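Local atomic coordinates of glycosyltransferase Gtf1 (Streptococcus pneumoniae, PDB entry 4PQG), a protein that belongs to the GT-B class of glycosyltransferases, with two Rossmann-like domains and an added antiparallel beta-sheet domain, and is modelled here with UDP. Residues V70-N75 with T153-E158; A349-H354 with A379-E384. All coordinates share one frame; numbering follows the deposited sequence.

Interaction 1 of 2, residues V70-N75 with T153-E158; sequences VIWLYN and TRYCSE
Trp72 and Tyr155 meet ring against ring, with CZ3 of the Trp72 indole 3.6 Å from CE1 of Tyr155. The tyrosine atom lies off the edge of the indole, near its plane, whereas the tryptophan atom reaches the phenol ring obliquely. The two planes stand almost perpendicular, at 88°, but the six-membered ring of Trp72 and the ring of Tyr155 have centroids 6.0 Å apart, a slanting aromatic contact made by a few rim carbons. Trp72 extends its indole away from strand 70-72 with CG anti to the backbone N (chi1 179°), which carries the benzo edge out to the tyrosine. At the other end of the indole, NE1 of Trp72 is hydrogen-bonded to the backbone O of Asp49, which helps to hold the indole in this orientation, and CB of Tyr74 sits 3.9 Å above the indole plane, toward its rim. The touching atoms are all ring carbons and no hydrogen bond crosses, so this buried contact is apolar. It joins an outermost strand of the N-terminal parallel sheet to strand 154-163 of the extended antiparallel sheet, an interdomain aromatic contact in a GT-B glycosyltransferase with an added beta domain.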
loop_
_atom_site.group_PDB
_atom_site.type_symbol
_atom_site.label_atom_id
_atom_site.label_comp_id
_atom_site.label_asym_id
_atom_site.label_seq_id
_atom_site.Cartn_x
_atom_site.Cartn_y
_atom_site.Cartn_z
ATOM N N VAL A 70 -3.838 -1.575 14.766
ATOM C CA VAL A 70 -2.585 -1.015 14.250
ATOM C C VAL A 70 -1.440 -1.086 15.256
ATOM O O VAL A 70 -1.588 -0.630 16.390
ATOM C CB VAL A 70 -2.778 0.439 13.769
ATOM C CG1 VAL A 70 -1.444 1.073 13.369
ATOM C CG2 VAL A 70 -3.760 0.465 12.607
ATOM N N ILE A 71 -0.315 -1.669 14.835
ATOM C CA ILE A 71 0.949 -1.588 15.586
ATOM C C ILE A 71 2.018 -0.895 14.733
ATOM O O ILE A 71 2.238 -1.268 13.572
ATOM C CB ILE A 71 1.465 -2.977 16.018
ATOM C CG1 ILE A 71 0.551 -3.555 17.108
ATOM C CG2 ILE A 71 2.890 -2.861 16.562
ATOM C CD1 ILE A 71 0.836 -4.991 17.507
ATOM N N TRP A 72 2.636 0.140 15.292
ATOM C CA TRP A 72 3.784 0.782 14.679
ATOM C C TRP A 72 4.966 0.403 15.505
ATOM O O TRP A 72 4.962 0.590 16.728
ATOM C CB TRP A 72 3.606 2.301 14.597
ATOM C CG TRP A 72 4.793 3.031 13.983
ATOM C CD1 TRP A 72 5.620 2.604 12.940
ATOM C CD2 TRP A 72 5.329 4.338 14.374
ATOM N NE1 TRP A 72 6.597 3.530 12.675
ATOM C CE2 TRP A 72 6.475 4.595 13.493
ATOM C CE3 TRP A 72 4.993 5.282 15.334
ATOM C CZ2 TRP A 72 7.224 5.756 13.583
ATOM C CZ3 TRP A 72 5.753 6.453 15.407
ATOM C CH2 TRP A 72 6.854 6.672 14.566
ATOM N N LEU A 73 5.964 -0.204 14.861
ATOM C CA LEU A 73 7.155 -0.701 15.555
ATOM C C LEU A 73 7.707 0.266 16.629
ATOM O O LEU A 73 7.952 -0.132 17.782
ATOM C CB LEU A 73 8.246 -1.064 14.533
ATOM C CG LEU A 73 9.681 -1.326 15.028
ATOM C CD1 LEU A 73 9.762 -2.601 15.870
ATOM C CD2 LEU A 73 10.662 -1.396 13.859
ATOM N N TYR A 74 7.902 1.528 16.257
ATOM C CA TYR A 74 8.627 2.479 17.124
ATOM C C TYR A 74 7.786 2.954 18.325
ATOM O O TYR A 74 8.310 3.285 19.377
ATOM C CB TYR A 74 9.166 3.651 16.287
ATOM C CG TYR A 74 10.197 3.187 15.274
ATOM C CD1 TYR A 74 11.545 3.107 15.623
ATOM C CD2 TYR A 74 9.812 2.794 13.976
ATOM C CE1 TYR A 74 12.497 2.671 14.712
ATOM C CE2 TYR A 74 10.746 2.355 13.053
ATOM C CZ TYR A 74 12.085 2.280 13.437
ATOM O OH TYR A 74 13.036 1.827 12.576
ATOM N N ASN A 75 6.474 2.965 18.139
ATOM C CA ASN A 75 5.495 3.347 19.171
ATOM C C ASN A 75 5.232 2.228 20.199
ATOM O O ASN A 75 4.849 2.500 21.351
ATOM C CB ASN A 75 4.171 3.710 18.456
ATOM C CG ASN A 75 3.011 3.872 19.412
ATOM O OD1 ASN A 75 2.137 3.012 19.485
ATOM N ND2 ASN A 75 3.020 4.959 20.180
ATOM N N THR A 153 -0.342 13.744 22.362
ATOM C CA THR A 153 0.791 14.369 23.046
ATOM C C THR A 153 2.025 14.145 22.170
ATOM O O THR A 153 1.938 13.462 21.148
ATOM C CB THR A 153 1.001 13.807 24.470
ATOM O OG1 THR A 153 1.963 14.608 25.163
ATOM C CG2 THR A 153 1.459 12.348 24.437
ATOM N N ARG A 154 3.165 14.714 22.560
ATOM C CA ARG A 154 4.417 14.457 21.840
ATOM C C ARG A 154 4.874 13.020 22.023
ATOM O O ARG A 154 5.120 12.586 23.136
ATOM C CB ARG A 154 5.520 15.411 22.290
ATOM C CG ARG A 154 6.881 15.071 21.681
ATOM C CD ARG A 154 7.929 16.053 22.153
ATOM N NE ARG A 154 8.239 15.885 23.569
ATOM C CZ ARG A 154 9.103 16.650 24.225
ATOM N NH1 ARG A 154 9.734 17.633 23.572
ATOM N NH2 ARG A 154 9.358 16.423 25.522
ATOM N N TYR A 155 5.001 12.292 20.915
ATOM C CA TYR A 155 5.469 10.924 20.967
ATOM C C TYR A 155 6.941 10.719 20.531
ATOM O O TYR A 155 7.530 9.708 20.875
ATOM C CB TYR A 155 4.526 9.998 20.178
ATOM C CG TYR A 155 4.434 10.267 18.675
ATOM C CD1 TYR A 155 5.352 9.701 17.769
ATOM C CD2 TYR A 155 3.400 11.035 18.160
ATOM C CE1 TYR A 155 5.238 9.920 16.398
ATOM C CE2 TYR A 155 3.281 11.270 16.796
ATOM C CZ TYR A 155 4.195 10.714 15.920
ATOM O OH TYR A 155 4.026 10.963 14.580
ATOM N N CYS A 156 7.506 11.676 19.792
ATOM C CA CYS A 156 8.884 11.593 19.292
ATOM C C CYS A 156 9.529 12.984 19.198
ATOM O O CYS A 156 8.853 13.970 18.830
ATOM C CB CYS A 156 8.896 10.899 17.909
ATOM S SG CYS A 156 10.500 10.854 17.069
ATOM N N SER A 157 10.822 13.062 19.539
ATOM C CA SER A 157 11.666 14.220 19.206
ATOM C C SER A 157 12.883 13.796 18.379
ATOM O O SER A 157 13.462 12.730 18.601
ATOM C CB SER A 157 12.164 14.950 20.450
ATOM O OG SER A 157 11.115 15.601 21.120
ATOM N N GLU A 158 13.240 14.634 17.419
ATOM C CA GLU A 158 14.462 14.499 16.662
ATOM C C GLU A 158 15.382 15.654 17.002
ATOM O O GLU A 158 14.951 16.807 17.041
ATOM C CB GLU A 158 14.189 14.506 15.159
ATOM C CG GLU A 158 13.478 13.271 14.643
ATOM C CD GLU A 158 13.240 13.340 13.152
ATOM O OE1 GLU A 158 12.799 14.399 12.660
ATOM O OE2 GLU A 158 13.487 12.323 12.474
#

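Interaction 2 of 2, residues A349-H354 with A379-E384; sequences AVIEAH and ANHQAE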
loop_
_atom_site.group_PDB
_atom_site.type_symbol
_atom_site.label_atom_id
_atom_site.label_comp_id
_atom_site.label_asym_id
_atom_site.label_seq_id
_atom_site.Cartn_x
_atom_site.Cartn_y
_atom_site.Cartn_z
ATOM N N ALA A 349 -3.605 5.120 -26.923
ATOM C CA ALA A 349 -4.700 4.338 -27.478
ATOM C C ALA A 349 -6.004 5.132 -27.470
ATOM O O ALA A 349 -6.751 5.125 -28.466
ATOM C CB ALA A 349 -4.865 3.033 -26.713
ATOM N N VAL A 350 -6.264 5.824 -26.361
ATOM C CA VAL A 350 -7.475 6.630 -26.216
ATOM C C VAL A 350 -7.467 7.820 -27.184
ATOM O O VAL A 350 -8.484 8.088 -27.814
ATOM C CB VAL A 350 -7.741 7.051 -24.747
ATOM C CG1 VAL A 350 -8.924 8.008 -24.639
ATOM C CG2 VAL A 350 -8.013 5.814 -23.905
ATOM N N ILE A 351 -6.328 8.501 -27.315
ATOM C CA ILE A 351 -6.156 9.564 -28.321
ATOM C C ILE A 351 -6.530 9.075 -29.725
ATOM O O ILE A 351 -7.200 9.784 -30.478
ATOM C CB ILE A 351 -4.715 10.143 -28.324
ATOM C CG1 ILE A 351 -4.433 10.872 -27.008
ATOM C CG2 ILE A 351 -4.478 11.081 -29.517
ATOM C CD1 ILE A 351 -2.949 11.055 -26.743
ATOM N N GLU A 352 -6.109 7.857 -30.046
ATOM C CA GLU A 352 -6.341 7.254 -31.348
ATOM C C GLU A 352 -7.812 6.877 -31.533
ATOM O O GLU A 352 -8.418 7.218 -32.555
ATOM C CB GLU A 352 -5.413 6.045 -31.524
ATOM C CG GLU A 352 -5.478 5.336 -32.867
ATOM C CD GLU A 352 -4.868 6.134 -34.017
ATOM O OE1 GLU A 352 -4.051 7.055 -33.773
ATOM O OE2 GLU A 352 -5.212 5.817 -35.178
ATOM N N ALA A 353 -8.389 6.200 -30.542
ATOM C CA ALA A 353 -9.789 5.790 -30.601
ATOM C C ALA A 353 -10.718 6.997 -30.685
ATOM O O ALA A 353 -11.792 6.926 -31.296
ATOM C CB ALA A 353 -10.153 4.915 -29.410
ATOM N N HIS A 354 -10.288 8.101 -30.082
ATOM C CA HIS A 354 -11.049 9.347 -30.049
ATOM C C HIS A 354 -11.293 9.928 -31.432
ATOM O O HIS A 354 -12.214 10.720 -31.625
ATOM C CB HIS A 354 -10.313 10.344 -29.167
ATOM C CG HIS A 354 -11.000 11.669 -29.023
ATOM N ND1 HIS A 354 -10.694 12.725 -29.790
ATOM C CD2 HIS A 354 -11.996 12.090 -28.154
ATOM C CE1 HIS A 354 -11.458 13.770 -29.435
ATOM N NE2 HIS A 354 -12.254 13.380 -28.433
ATOM N N ALA A 379 -0.779 16.928 -23.142
ATOM C CA ALA A 379 -0.512 18.269 -23.669
ATOM C C ALA A 379 -0.186 18.217 -25.160
ATOM O O ALA A 379 -0.786 18.953 -25.945
ATOM C CB ALA A 379 0.618 18.945 -22.910
ATOM N N ASN A 380 0.751 17.341 -25.532
ATOM C CA ASN A 380 1.208 17.181 -26.916
ATOM C C ASN A 380 0.108 16.871 -27.923
ATOM O O ASN A 380 0.252 17.187 -29.113
ATOM C CB ASN A 380 2.294 16.102 -27.021
ATOM C CG ASN A 380 3.623 16.546 -26.431
ATOM O OD1 ASN A 380 3.818 17.725 -26.141
ATOM N ND2 ASN A 380 4.547 15.595 -26.248
ATOM N N HIS A 381 -0.971 16.241 -27.453
ATOM C CA HIS A 381 -2.099 15.899 -28.317
ATOM C C HIS A 381 -3.319 16.759 -28.070
ATOM O O HIS A 381 -4.389 16.500 -28.621
ATOM C CB HIS A 381 -2.414 14.399 -28.224
ATOM C CG HIS A 381 -1.341 13.512 -28.838
ATOM N ND1 HIS A 381 -0.225 13.142 -28.168
ATOM C CD2 HIS A 381 -1.240 12.942 -30.104
ATOM C CE1 HIS A 381 0.543 12.376 -28.964
ATOM N NE2 HIS A 381 -0.079 12.250 -30.143
ATOM N N GLN A 382 -3.155 17.806 -27.257
ATOM C CA GLN A 382 -4.259 18.686 -26.840
ATOM C C GLN A 382 -5.479 17.899 -26.343
ATOM O O GLN A 382 -6.630 18.198 -26.684
ATOM C CB GLN A 382 -4.627 19.690 -27.951
ATOM C CG GLN A 382 -3.561 20.762 -28.170
ATOM C CD GLN A 382 -3.673 21.484 -29.514
ATOM O OE1 GLN A 382 -4.764 21.877 -29.953
ATOM N NE2 GLN A 382 -2.529 21.686 -30.160
ATOM N N ALA A 383 -5.216 16.894 -25.516
ATOM C CA ALA A 383 -6.256 15.980 -25.081
ATOM C C ALA A 383 -6.806 16.305 -23.686
ATOM O O ALA A 383 -7.610 15.548 -23.140
ATOM C CB ALA A 383 -5.745 14.543 -25.159
ATOM N N GLU A 384 -6.399 17.444 -23.131
ATOM C CA GLU A 384 -6.821 17.865 -21.783
ATOM C C GLU A 384 -8.325 17.812 -21.506
ATOM O O GLU A 384 -8.732 17.570 -20.379
ATOM C CB GLU A 384 -6.306 19.274 -21.448
ATOM C CG GLU A 384 -4.791 19.399 -21.383
ATOM C CD GLU A 384 -4.198 19.943 -22.668
ATOM O OE1 GLU A 384 -4.781 19.719 -23.745
ATOM O OE2 GLU A 384 -3.141 20.601 -22.604
#
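The C-terminal part of helix 343-353 passes the C-terminal end of helix 371-380, the backbones coming nearest where CA of Ile351 lies 7.2 Å from CA of Ala383. Helix 371-380 ends in a Schellman motif, with Gln382 in the positive-phi position and the N of Ala383 returning to the O of Ile378; this turn places both His381 and Ala383 opposite Ile351. Ile351 does the touching with both branches. Its CD1 lies over one face of the imidazole, 4.0 Å from the centroid of the His381 ring and 29° off the normal, a CH-pi contact. CG2 of Ile351 comes down beside it, 3.8 Å from CD2 of His381, and the two side chains cross at about a right angle. Toward Ala383, CG1 of Ile351 packs against its CB at 4.3 Å. His381 has CG beside its backbone N (chi1 -69°), a position from which ND1 hydrogen-bonds the backbone O of Ile377 and steadies the ring. Ile377, Tyr386 and Ile387 also touch Ile351. The contact between the segments is thus dispersive, with no hydrogen bond or salt bridge across it, and the imidazole offers a face to the CD1 methyl while its ND1 is hydrogen-bonded to the preceding helix.

How the interactions relate
From the N terminus, interaction 1 comes first: the chain leaves strand 70-72, builds the first five strands of the antiparallel sheet and returns at residues 153-158, closing a loop of 77 residues. Interaction 2 opens much later and closes a shorter one of 24 residues, which contains strand 361-365 and most of helix 371-380. The two loops follow in series and neither nest nor cross. Interaction 1 ties the N-terminal parallel sheet to the added beta domain, whereas interaction 2 joins helix 343-353 to the turn that ends helix 371-380 in the C-terminal Rossmann-like domain. Their centres are about 47 Å apart, on opposite sides of the chain's centre, and they do not touch.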